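Local coordinates for putative glycoside hydrolase (Parabacteroides distasonis ATCC 8503, PDB 3GYC), which is of unknown function but is probably a glycoside hydrolase, with a cellulase-like TIM barrel as its fold, at residues A[55-60]-A[115-120]; A[71-76]-A[88-93]; A[312-317]-A[352-357]. One frame throughout, in Å; residues are numbered along the deposited sequence.

In the fold
All three contacts are built from segments at or beyond the C-terminal ends of strands in one TIM barrel, the end where enzymes of this fold keep their active sites. Contact 1 lies nearest the centre of the chain and holds Arg55, which salt-bridges to Glu305, just after strand 301-303 and so probably at the barrel mouth; it may border the catalytic pocket. Contact 2 has its centre about 9 Å from that of contact 1, and the two touch: Arg117 NH1 to Lys74 O 2.8 Å, Leu118 O to Lys74 N 2.9 Å, both probable hydrogen bonds. Contact 3 joins later segments; its centre is about 24 Å from each of the others, its nearest atoms about 10 Å from contact 1.

Contact 1 of 3, residues A[55-60]-A[115-120]; sequences RIDAYP and WYRLDV. With EDO (1,2-ethanediol), chain F.
A buried strand-end to loop contact joins two neighbouring units of the TIM barrel: residues 55-60 finish strand 53-57 and turn into helix 60-65, while residues 115-120 begin the loop after the adjacent parallel strand 109-113. Asp57 is the main polar link. Its CG lies anti to the backbone N (chi1 -168°), which places the carboxylate beside the backbone of Trp115. There OD2 accepts the N-H of Trp115 at 2.9 Å, an almost straight bond (174°) whose donor stands above the carboxylate plane. The other oxygen turns back on its own segment, taking the N-H of Tyr59 at 2.7 Å in an Asx turn, and Ser114 OG bonds to it as well. A water that donates to Asp57 OD2 and accepts from Arg117 N extends the grip by two residues. Aspartate suits the site because one short, two-toothed group can serve its own turn and the neighbouring loop. Its OD2 also meets the indole edge of Trp115, 3.3 Å from CE3. The far end of that indole lies over the guanidinium of Arg55, CH2 standing 3.5 Å above its centre with the planes 39° apart. Arg55 is extended from CG to NE, and its NH1 and NH2 reach Glu305 and Asn160, which probably holds the group in place. Farther along, Arg117 CG lies against Tyr59 CE2; Glu28 OE2 salt-bridges to Arg117 NE and hydrogen-bonds to Tyr59 OH. Pro60, whose missing N-H costs nothing in the first turn of a helix, crosses Tyr116 at about a right angle, CG to CE1 4.0 Å. An ethanediol, probably left from crystallisation, donates from O1 to Trp115 O; its O2 accepts Leu118 N at 2.7 Å and Arg117 NH1, which also donates to Lys74 O, at 2.9 Å.

Contact 2 of 3, residues A[71-76]-A[88-93]; sequences WLLKEV and NEVQVQ. With EDO (1,2-ethanediol), chain E.
Four backbone hydrogen bonds pair the strands 71-73 and 88-90. Trp71 and Val90 exchange two, with Trp71 N only 2.6 Å from Val90 O; Leu73 and Asn88 exchange the others, the shorter running from Leu73 N to Asn88 O at 2.7 Å, nearly along the C=O axis. Between them Leu72 and Glu89 form a non-hydrogen-bonded pair; beside it Glu89 CA makes a CA-H...O contact with Trp71 O at 3.1 Å. On this face Leu72 CD1 rests on Glu89 CG, the aliphatic part of an acid that can keep its charge at the surface. This is a small antiparallel beta hairpin with a long connection, an excursion between barrel strand 53-57 and helix 95-105. On its other face the side chains of Leu73 and Val90 cross at about a right angle, CD1 to CG2 3.8 Å, branched apolar groups that suit a side packed on Leu27 and Glu28 of helix 25-28. Trp71, on that face too, lies against helix 60-65. Asn88 ties down the strand start: OD1 accepts Glu89 N from above its carbonyl plane and, at 2.6 Å, O2 of an ethanediol, probably from the crystallisation liquor, while ND2 donates to Ser84 OG and Glu28 O.

Contact 3 of 3, residues A[312-317]-A[352-357]; sequences YKDWPL and QFAGMW. With EDO (1,2-ethanediol), chain C.
Hydrogen bonding carries this contact, and one side chain supplies nearly all of it. The carboxylate of Asp314 reaches across to the start of helix 354-357 and takes two successive backbone N-H groups, OD2 from Ala354 N at 2.7 Å and OD1 from Gly355 N at 3.0 Å, each through its syn lone pair. A fork with two acceptors suits two adjacent donors, and the positive end of the helix would probably favour the ionised acid. A water adds a bridge, accepting from Asp314 N and donating to Gln352 O. The helix starts from Phe353, whose side chain has no polar group for its N-cap position, so an acid from another loop serves the first turn; Phe353 O meanwhile accepts from both Met356 N and Trp357 N. Both segments come after barrel strands: 312-317 is a loop beyond strand 301-303, and the segment 352-357, which carries the short helix, comes later than strand 340-343. An alanine at Asp314 removes both carboxylate acceptors, which would probably weaken the start of the helix and loosen the join between the segments. In packing, a CB on Gly355 would sit 3.1 Å from Asp314 OD1, tight enough that glycine suits the place, and Ala354 CB lies 3.3 Å from Asp314 OD2. Phe353 adds van der Waals contact: CE1 is 3.5 Å from the carbonyl O of Tyr312, and the ring edge faces Lys313 CA, while Gln352 CG covers one face. Of the ethanediol, C1 lies 2.5 Å from Asp314 OD2, too close for an ordinary non-bonded contact, and O2 donates weakly to Gln352 O.

Contact 1 of 3, residues A[55-60]-A[115-120]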
loop_
_atom_site.group_PDB
_atom_site.type_symbol
_atom_site.label_atom_id
_atom_site.label_comp_id
_atom_site.label_asym_id
_atom_site.label_seq_id
_atom_site.Cartn_x
_atom_site.Cartn_y
_atom_site.Cartn_z
ATOM N N ARG A 55 -6.156 0.507 -2.885
ATOM C CA ARG A 55 -4.973 1.344 -3.048
ATOM C C ARG A 55 -4.332 0.957 -4.392
ATOM O O ARG A 55 -4.024 -0.209 -4.621
ATOM C CB ARG A 55 -4.013 1.094 -1.896
ATOM C CG ARG A 55 -2.688 1.753 -2.058
ATOM C CD ARG A 55 -1.748 1.301 -1.071
ATOM N NE ARG A 55 -0.438 1.879 -1.264
ATOM C CZ ARG A 55 0.708 1.236 -1.067
ATOM N NH1 ARG A 55 0.715 -0.061 -0.725
ATOM N NH2 ARG A 55 1.854 1.857 -1.294
ATOM N N ILE A 56 -4.176 1.907 -5.320
ATOM C CA ILE A 56 -3.624 1.555 -6.593
ATOM C C ILE A 56 -2.490 2.499 -6.979
ATOM O O ILE A 56 -2.354 3.616 -6.469
ATOM C CB ILE A 56 -4.654 1.567 -7.738
ATOM C CG1 ILE A 56 -5.273 2.968 -7.962
ATOM C CG2 ILE A 56 -5.735 0.565 -7.552
ATOM C CD1 ILE A 56 -6.169 3.057 -9.187
ATOM N N ASP A 57 -1.709 2.015 -7.910
ATOM C CA ASP A 57 -0.688 2.855 -8.533
ATOM C C ASP A 57 -1.382 3.696 -9.615
ATOM O O ASP A 57 -2.078 3.146 -10.500
ATOM C CB ASP A 57 0.406 1.993 -9.139
ATOM C CG ASP A 57 1.638 2.820 -9.528
ATOM O OD1 ASP A 57 1.500 4.025 -9.836
ATOM O OD2 ASP A 57 2.751 2.281 -9.423
ATOM N N ALA A 58 -1.189 5.021 -9.547
ATOM C CA ALA A 58 -1.792 5.987 -10.492
ATOM C C ALA A 58 -0.855 6.268 -11.702
ATOM O O ALA A 58 -1.270 6.971 -12.634
ATOM C CB ALA A 58 -2.076 7.300 -9.777
ATOM N N TYR A 59 0.390 5.752 -11.648
ATOM C CA TYR A 59 1.405 5.984 -12.717
ATOM C C TYR A 59 1.443 7.475 -13.102
ATOM O O TYR A 59 1.356 7.826 -14.300
ATOM C CB TYR A 59 1.070 5.174 -13.954
ATOM C CG TYR A 59 1.035 3.663 -13.834
ATOM C CD1 TYR A 59 -0.086 3.000 -13.371
ATOM C CD2 TYR A 59 2.111 2.883 -14.283
ATOM C CE1 TYR A 59 -0.127 1.600 -13.314
ATOM C CE2 TYR A 59 2.086 1.492 -14.215
ATOM C CZ TYR A 59 0.960 0.851 -13.749
ATOM O OH TYR A 59 0.916 -0.532 -13.700
ATOM N N PRO A 60 1.588 8.365 -12.106
ATOM C CA PRO A 60 1.541 9.836 -12.352
ATOM C C PRO A 60 2.619 10.316 -13.304
ATOM O O PRO A 60 2.398 11.205 -14.123
ATOM C CB PRO A 60 1.803 10.432 -10.969
ATOM C CG PRO A 60 2.579 9.379 -10.231
ATOM C CD PRO A 60 2.246 8.021 -10.844
ATOM N N TRP A 115 4.594 3.218 -7.380
ATOM C CA TRP A 115 5.838 2.470 -7.318
ATOM C C TRP A 115 6.785 2.964 -8.439
ATOM O O TRP A 115 7.865 2.413 -8.626
ATOM C CB TRP A 115 5.570 0.972 -7.454
ATOM C CG TRP A 115 4.934 0.343 -6.278
ATOM C CD1 TRP A 115 5.517 -0.522 -5.392
ATOM C CD2 TRP A 115 3.543 0.476 -5.855
ATOM N NE1 TRP A 115 4.554 -0.946 -4.468
ATOM C CE2 TRP A 115 3.369 -0.329 -4.714
ATOM C CE3 TRP A 115 2.445 1.205 -6.335
ATOM C CZ2 TRP A 115 2.140 -0.418 -4.026
ATOM C CZ3 TRP A 115 1.247 1.111 -5.676
ATOM C CH2 TRP A 115 1.108 0.317 -4.510
ATOM N N TYR A 116 6.363 3.998 -9.183
ATOM C CA TYR A 116 7.155 4.607 -10.256
ATOM C C TYR A 116 7.790 3.545 -11.183
ATOM O O TYR A 116 9.027 3.434 -11.303
ATOM C CB TYR A 116 8.184 5.544 -9.620
ATOM C CG TYR A 116 7.491 6.658 -8.907
ATOM C CD1 TYR A 116 7.062 7.789 -9.618
ATOM C CD2 TYR A 116 7.246 6.605 -7.540
ATOM C CE1 TYR A 116 6.387 8.821 -8.988
ATOM C CE2 TYR A 116 6.558 7.628 -6.896
ATOM C CZ TYR A 116 6.130 8.735 -7.626
ATOM O OH TYR A 116 5.450 9.774 -7.028
ATOM N N ARG A 117 6.914 2.759 -11.795
ATOM C CA ARG A 117 7.291 1.662 -12.663
ATOM C C ARG A 117 8.210 2.190 -13.739
ATOM O O ARG A 117 7.961 3.250 -14.297
ATOM C CB ARG A 117 6.062 1.002 -13.265
ATOM C CG ARG A 117 5.215 0.277 -12.217
ATOM C CD ARG A 117 5.811 -1.102 -11.843
ATOM N NE ARG A 117 5.579 -2.052 -12.939
ATOM C CZ ARG A 117 6.511 -2.523 -13.762
ATOM N NH1 ARG A 117 7.797 -2.179 -13.642
ATOM N NH2 ARG A 117 6.159 -3.349 -14.722
ATOM N N LEU A 118 9.294 1.475 -13.968
ATOM C CA LEU A 118 10.267 1.881 -14.988
ATOM C C LEU A 118 9.842 1.484 -16.383
ATOM O O LEU A 118 9.730 0.287 -16.704
ATOM C CB LEU A 118 11.645 1.296 -14.735
ATOM C CG LEU A 118 12.402 1.752 -13.494
ATOM C CD1 LEU A 118 13.684 0.924 -13.361
ATOM C CD2 LEU A 118 12.700 3.271 -13.536
ATOM N N ASP A 119 9.617 2.494 -17.217
ATOM C CA ASP A 119 9.358 2.277 -18.619
ATOM C C ASP A 119 10.752 2.219 -19.260
ATOM O O ASP A 119 11.744 2.582 -18.628
ATOM C CB ASP A 119 8.551 3.394 -19.242
ATOM C CG ASP A 119 9.298 4.750 -19.227
ATOM O OD1 ASP A 119 9.543 5.270 -18.109
ATOM O OD2 ASP A 119 9.663 5.250 -20.331
ATOM N N VAL A 120 10.832 1.820 -20.518
ATOM C CA VAL A 120 12.134 1.698 -21.165
ATOM C C VAL A 120 12.922 3.044 -21.223
ATOM O O VAL A 120 14.136 3.045 -21.261
ATOM C CB VAL A 120 12.006 1.017 -22.533
ATOM C CG1 VAL A 120 11.519 -0.433 -22.306
ATOM C CG2 VAL A 120 11.039 1.782 -23.438
HETATM C C1 EDO F . 9.857 0.370 -9.945
HETATM O O1 EDO F . 8.459 0.031 -9.788
HETATM C C2 EDO F . 10.557 -0.470 -11.041
HETATM O O2 EDO F . 9.787 -0.591 -12.263
HETATM O O HOH W 1 3.980 3.261 -11.616
#

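Contact 2 of 3, residues A[71-76]-A[88-93]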
loop_
_atom_site.group_PDB
_atom_site.type_symbol
_atom_site.label_atom_id
_atom_site.label_comp_id
_atom_site.label_asym_id
_atom_site.label_seq_id
_atom_site.Cartn_x
_atom_site.Cartn_y
_atom_site.Cartn_z
ATOM N N TRP A 71 2.866 2.549 -23.108
ATOM C CA TRP A 71 4.205 2.433 -22.523
ATOM C C TRP A 71 4.702 1.013 -22.350
ATOM O O TRP A 71 3.952 0.176 -21.875
ATOM C CB TRP A 71 4.218 3.036 -21.134
ATOM C CG TRP A 71 3.848 4.495 -21.075
ATOM C CD1 TRP A 71 2.592 5.022 -20.940
ATOM C CD2 TRP A 71 4.754 5.607 -21.137
ATOM N NE1 TRP A 71 2.665 6.402 -20.893
ATOM C CE2 TRP A 71 3.977 6.784 -21.008
ATOM C CE3 TRP A 71 6.155 5.723 -21.282
ATOM C CZ2 TRP A 71 4.553 8.078 -21.023
ATOM C CZ3 TRP A 71 6.718 6.985 -21.285
ATOM C CH2 TRP A 71 5.917 8.146 -21.163
ATOM N N LEU A 72 5.977 0.782 -22.690
ATOM C CA LEU A 72 6.646 -0.485 -22.508
ATOM C C LEU A 72 7.374 -0.470 -21.154
ATOM O O LEU A 72 8.255 0.367 -20.925
ATOM C CB LEU A 72 7.635 -0.724 -23.647
ATOM C CG LEU A 72 8.312 -2.106 -23.688
ATOM C CD1 LEU A 72 7.322 -3.242 -23.902
ATOM C CD2 LEU A 72 9.380 -2.120 -24.783
ATOM N N LEU A 73 6.954 -1.337 -20.227
ATOM C CA LEU A 73 7.517 -1.374 -18.880
ATOM C C LEU A 73 8.463 -2.545 -18.700
ATOM O O LEU A 73 8.207 -3.621 -19.248
ATOM C CB LEU A 73 6.404 -1.468 -17.832
ATOM C CG LEU A 73 5.288 -0.424 -17.880
ATOM C CD1 LEU A 73 4.301 -0.672 -16.790
ATOM C CD2 LEU A 73 5.800 1.030 -17.862
ATOM N N LYS A 74 9.562 -2.328 -17.974
ATOM C CA LYS A 74 10.514 -3.398 -17.645
ATOM C C LYS A 74 10.046 -4.029 -16.363
ATOM O O LYS A 74 9.547 -3.329 -15.505
ATOM C CB LYS A 74 11.919 -2.847 -17.454
ATOM C CG LYS A 74 12.418 -2.133 -18.682
ATOM C CD LYS A 74 13.882 -1.671 -18.582
ATOM C CE LYS A 74 14.070 -0.429 -17.760
ATOM N NZ LYS A 74 15.453 0.107 -18.004
ATOM N N GLU A 75 10.200 -5.337 -16.202
ATOM C CA GLU A 75 9.694 -5.978 -14.979
ATOM C C GLU A 75 10.540 -5.642 -13.744
ATOM O O GLU A 75 11.749 -5.365 -13.839
ATOM C CB GLU A 75 9.552 -7.524 -15.160
ATOM C CG GLU A 75 10.863 -8.344 -15.215
ATOM C CD GLU A 75 11.605 -8.319 -16.558
ATOM O OE1 GLU A 75 11.187 -7.603 -17.518
ATOM O OE2 GLU A 75 12.616 -9.056 -16.666
ATOM N N VAL A 76 9.874 -5.613 -12.600
ATOM C CA VAL A 76 10.541 -5.422 -11.319
ATOM C C VAL A 76 11.122 -6.762 -10.844
ATOM O O VAL A 76 12.213 -6.824 -10.261
ATOM C CB VAL A 76 9.568 -4.919 -10.230
ATOM C CG1 VAL A 76 10.374 -4.394 -9.045
ATOM C CG2 VAL A 76 8.644 -3.818 -10.769
ATOM N N ASN A 88 5.973 -5.589 -20.436
ATOM C CA ASN A 88 4.543 -5.467 -20.637
ATOM C C ASN A 88 4.258 -4.051 -21.144
ATOM O O ASN A 88 5.122 -3.162 -21.061
ATOM C CB ASN A 88 3.822 -5.758 -19.324
ATOM C CG ASN A 88 2.349 -6.081 -19.516
ATOM O OD1 ASN A 88 1.829 -6.160 -20.658
ATOM N ND2 ASN A 88 1.681 -6.383 -18.402
ATOM N N GLU A 89 3.088 -3.869 -21.738
ATOM C CA GLU A 89 2.692 -2.577 -22.294
ATOM C C GLU A 89 1.448 -2.122 -21.636
ATOM O O GLU A 89 0.517 -2.896 -21.517
ATOM C CB GLU A 89 2.367 -2.683 -23.772
ATOM C CG GLU A 89 3.530 -2.903 -24.677
ATOM C CD GLU A 89 3.107 -2.830 -26.167
ATOM O OE1 GLU A 89 2.083 -2.130 -26.477
ATOM O OE2 GLU A 89 3.816 -3.428 -27.027
ATOM N N VAL A 90 1.414 -0.876 -21.200
ATOM C CA VAL A 90 0.196 -0.306 -20.620
ATOM C C VAL A 90 -0.115 1.074 -21.184
ATOM O O VAL A 90 0.793 1.800 -21.640
ATOM C CB VAL A 90 0.300 -0.165 -19.080
ATOM C CG1 VAL A 90 0.573 -1.550 -18.432
ATOM C CG2 VAL A 90 1.348 0.890 -18.685
ATOM N N GLN A 91 -1.411 1.397 -21.190
ATOM C CA GLN A 91 -1.905 2.730 -21.542
ATOM C C GLN A 91 -2.701 3.173 -20.304
ATOM O O GLN A 91 -3.739 2.572 -19.933
ATOM C CB GLN A 91 -2.732 2.747 -22.827
ATOM C CG GLN A 91 -3.136 4.131 -23.198
ATOM C CD GLN A 91 -4.101 4.219 -24.349
ATOM O OE1 GLN A 91 -3.992 3.510 -25.345
ATOM N NE2 GLN A 91 -5.003 5.170 -24.256
ATOM N N VAL A 92 -2.224 4.229 -19.653
ATOM C CA VAL A 92 -2.749 4.606 -18.332
ATOM C C VAL A 92 -4.092 5.327 -18.384
ATOM O O VAL A 92 -4.964 5.022 -17.584
ATOM C CB VAL A 92 -1.712 5.346 -17.484
ATOM C CG1 VAL A 92 -2.200 5.585 -16.071
ATOM C CG2 VAL A 92 -0.409 4.557 -17.423
ATOM N N GLN A 93 -4.271 6.252 -19.312
ATOM C CA GLN A 93 -5.560 6.914 -19.501
ATOM C C GLN A 93 -6.056 6.583 -20.894
ATOM O O GLN A 93 -5.255 6.561 -21.847
ATOM C CB GLN A 93 -5.463 8.425 -19.315
ATOM C CG GLN A 93 -5.254 8.929 -17.908
ATOM C CD GLN A 93 -6.491 8.781 -17.008
ATOM O OE1 GLN A 93 -7.386 7.962 -17.278
ATOM N NE2 GLN A 93 -6.535 9.575 -15.941
HETATM C C1 EDO E . -1.827 -6.505 -19.831
HETATM O O1 EDO E . -1.449 -5.145 -20.177
HETATM C C2 EDO E . -1.482 -7.488 -20.933
HETATM O O2 EDO E . -0.083 -7.853 -20.990
#

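Contact 3 of 3, residues A[312-317]-A[352-357]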
loop_
_atom_site.group_PDB
_atom_site.type_symbol
_atom_site.label_atom_id
_atom_site.label_comp_id
_atom_site.label_asym_id
_atom_site.label_seq_id
_atom_site.Cartn_x
_atom_site.Cartn_y
_atom_site.Cartn_z
ATOM N N TYR A 312 4.532 -13.988 -0.977
ATOM C CA TYR A 312 3.917 -15.299 -0.991
ATOM C C TYR A 312 3.190 -15.397 -2.285
ATOM O O TYR A 312 2.957 -14.393 -2.927
ATOM C CB TYR A 312 2.888 -15.455 0.147
ATOM C CG TYR A 312 2.844 -16.891 0.716
ATOM C CD1 TYR A 312 3.964 -17.433 1.344
ATOM C CD2 TYR A 312 1.687 -17.673 0.662
ATOM C CE1 TYR A 312 3.954 -18.715 1.943
ATOM C CE2 TYR A 312 1.659 -18.980 1.251
ATOM C CZ TYR A 312 2.823 -19.507 1.882
ATOM O OH TYR A 312 2.830 -20.777 2.491
ATOM N N LYS A 313 2.857 -16.602 -2.694
ATOM C CA LYS A 313 2.155 -16.797 -3.957
ATOM C C LYS A 313 1.550 -18.183 -3.994
ATOM O O LYS A 313 1.904 -19.032 -3.203
ATOM C CB LYS A 313 3.114 -16.641 -5.159
ATOM C CG LYS A 313 4.298 -17.578 -5.183
ATOM C CD LYS A 313 5.341 -17.120 -6.219
ATOM C CE LYS A 313 6.549 -18.013 -6.295
ATOM N NZ LYS A 313 7.526 -17.539 -7.338
ATOM N N ASP A 314 0.618 -18.382 -4.917
ATOM C CA ASP A 314 0.090 -19.705 -5.210
ATOM C C ASP A 314 1.251 -20.536 -5.766
ATOM O O ASP A 314 1.862 -20.161 -6.761
ATOM C CB ASP A 314 -0.998 -19.608 -6.261
ATOM C CG ASP A 314 -2.247 -18.909 -5.757
ATOM O OD1 ASP A 314 -2.544 -18.957 -4.531
ATOM O OD2 ASP A 314 -2.974 -18.347 -6.630
ATOM N N TRP A 315 1.527 -21.687 -5.179
ATOM C CA TRP A 315 2.709 -22.439 -5.565
ATOM C C TRP A 315 2.608 -23.844 -5.021
ATOM O O TRP A 315 1.933 -24.045 -4.030
ATOM C CB TRP A 315 3.906 -21.754 -4.924
ATOM C CG TRP A 315 5.220 -21.943 -5.581
ATOM C CD1 TRP A 315 6.324 -22.509 -5.029
ATOM C CD2 TRP A 315 5.628 -21.483 -6.887
ATOM N NE1 TRP A 315 7.374 -22.468 -5.904
ATOM C CE2 TRP A 315 6.980 -21.847 -7.051
ATOM C CE3 TRP A 315 4.987 -20.815 -7.933
ATOM C CZ2 TRP A 315 7.698 -21.552 -8.203
ATOM C CZ3 TRP A 315 5.705 -20.538 -9.081
ATOM C CH2 TRP A 315 7.041 -20.921 -9.220
ATOM N N PRO A 316 3.244 -24.818 -5.681
ATOM C CA PRO A 316 3.267 -26.115 -5.059
ATOM C C PRO A 316 3.934 -26.070 -3.669
ATOM O O PRO A 316 4.997 -25.472 -3.475
ATOM C CB PRO A 316 4.152 -26.964 -6.021
ATOM C CG PRO A 316 4.990 -25.974 -6.725
ATOM C CD PRO A 316 4.007 -24.823 -6.949
ATOM N N LEU A 317 3.284 -26.730 -2.729
ATOM C CA LEU A 317 3.776 -26.888 -1.373
ATOM C C LEU A 317 3.747 -25.600 -0.529
ATOM O O LEU A 317 4.238 -25.603 0.602
ATOM C CB LEU A 317 5.150 -27.559 -1.374
ATOM C CG LEU A 317 5.321 -28.926 -2.070
ATOM C CD1 LEU A 317 6.798 -29.295 -2.064
ATOM C CD2 LEU A 317 4.519 -30.049 -1.407
ATOM N N GLN A 352 -5.295 -12.812 -8.329
ATOM C CA GLN A 352 -4.181 -13.671 -8.709
ATOM C C GLN A 352 -3.610 -14.529 -7.560
ATOM O O GLN A 352 -2.701 -15.307 -7.783
ATOM C CB GLN A 352 -3.040 -12.868 -9.364
ATOM C CG GLN A 352 -2.105 -12.028 -8.439
ATOM C CD GLN A 352 -2.606 -10.668 -8.014
ATOM O OE1 GLN A 352 -3.796 -10.460 -7.649
ATOM N NE2 GLN A 352 -1.685 -9.697 -8.056
ATOM N N PHE A 353 -4.094 -14.342 -6.332
ATOM C CA PHE A 353 -3.660 -15.137 -5.174
ATOM C C PHE A 353 -4.880 -15.978 -4.834
ATOM O O PHE A 353 -5.623 -15.676 -3.907
ATOM C CB PHE A 353 -3.204 -14.239 -4.018
ATOM C CG PHE A 353 -2.065 -13.352 -4.371
ATOM C CD1 PHE A 353 -0.779 -13.883 -4.496
ATOM C CD2 PHE A 353 -2.258 -11.974 -4.599
ATOM C CE1 PHE A 353 0.289 -13.074 -4.826
ATOM C CE2 PHE A 353 -1.197 -11.156 -4.943
ATOM C CZ PHE A 353 0.081 -11.709 -5.057
ATOM N N ALA A 354 -5.105 -17.015 -5.655
ATOM C CA ALA A 354 -6.278 -17.857 -5.540
ATOM C C ALA A 354 -6.453 -18.408 -4.124
ATOM O O ALA A 354 -7.584 -18.459 -3.588
ATOM C CB ALA A 354 -6.226 -19.008 -6.582
ATOM N N GLY A 355 -5.326 -18.750 -3.502
ATOM C CA GLY A 355 -5.310 -19.322 -2.165
ATOM C C GLY A 355 -5.816 -18.395 -1.073
ATOM O O GLY A 355 -6.305 -18.860 -0.033
HETATM N N MSE A 356 -5.609 -17.094 -1.279
HETATM C CA MSE A 356 -6.089 -16.066 -0.387
HETATM C C MSE A 356 -7.480 -15.527 -0.786
HETATM O O MSE A 356 -8.329 -15.252 0.080
HETATM C CB MSE A 356 -5.093 -14.931 -0.307
HETATM C CG MSE A 356 -5.557 -13.802 0.612
HETATM SE SE MSE A 356 -5.762 -14.252 2.439
HETATM C CE MSE A 356 -3.831 -14.304 2.854
ATOM N N TRP A 357 -7.714 -15.377 -2.084
ATOM C CA TRP A 357 -8.961 -14.801 -2.553
ATOM C C TRP A 357 -10.176 -15.692 -2.407
ATOM O O TRP A 357 -11.290 -15.198 -2.295
ATOM C CB TRP A 357 -8.789 -14.472 -4.032
ATOM C CG TRP A 357 -9.794 -13.563 -4.729
ATOM C CD1 TRP A 357 -10.566 -13.883 -5.816
ATOM C CD2 TRP A 357 -10.033 -12.170 -4.480
ATOM N NE1 TRP A 357 -11.283 -12.770 -6.235
ATOM C CE2 TRP A 357 -10.977 -11.720 -5.433
ATOM C CE3 TRP A 357 -9.593 -11.282 -3.519
ATOM C CZ2 TRP A 357 -11.455 -10.418 -5.452
ATOM C CZ3 TRP A 357 -10.066 -9.999 -3.530
ATOM C CH2 TRP A 357 -10.997 -9.569 -4.503
HETATM C C1 EDO C . -2.560 -18.418 -9.081
HETATM O O1 EDO C . -2.428 -19.848 -9.414
HETATM C C2 EDO C . -2.422 -17.439 -10.244
HETATM O O2 EDO C . -1.190 -16.685 -10.232
HETATM O O HOH W 2 -0.266 -16.303 -6.779
#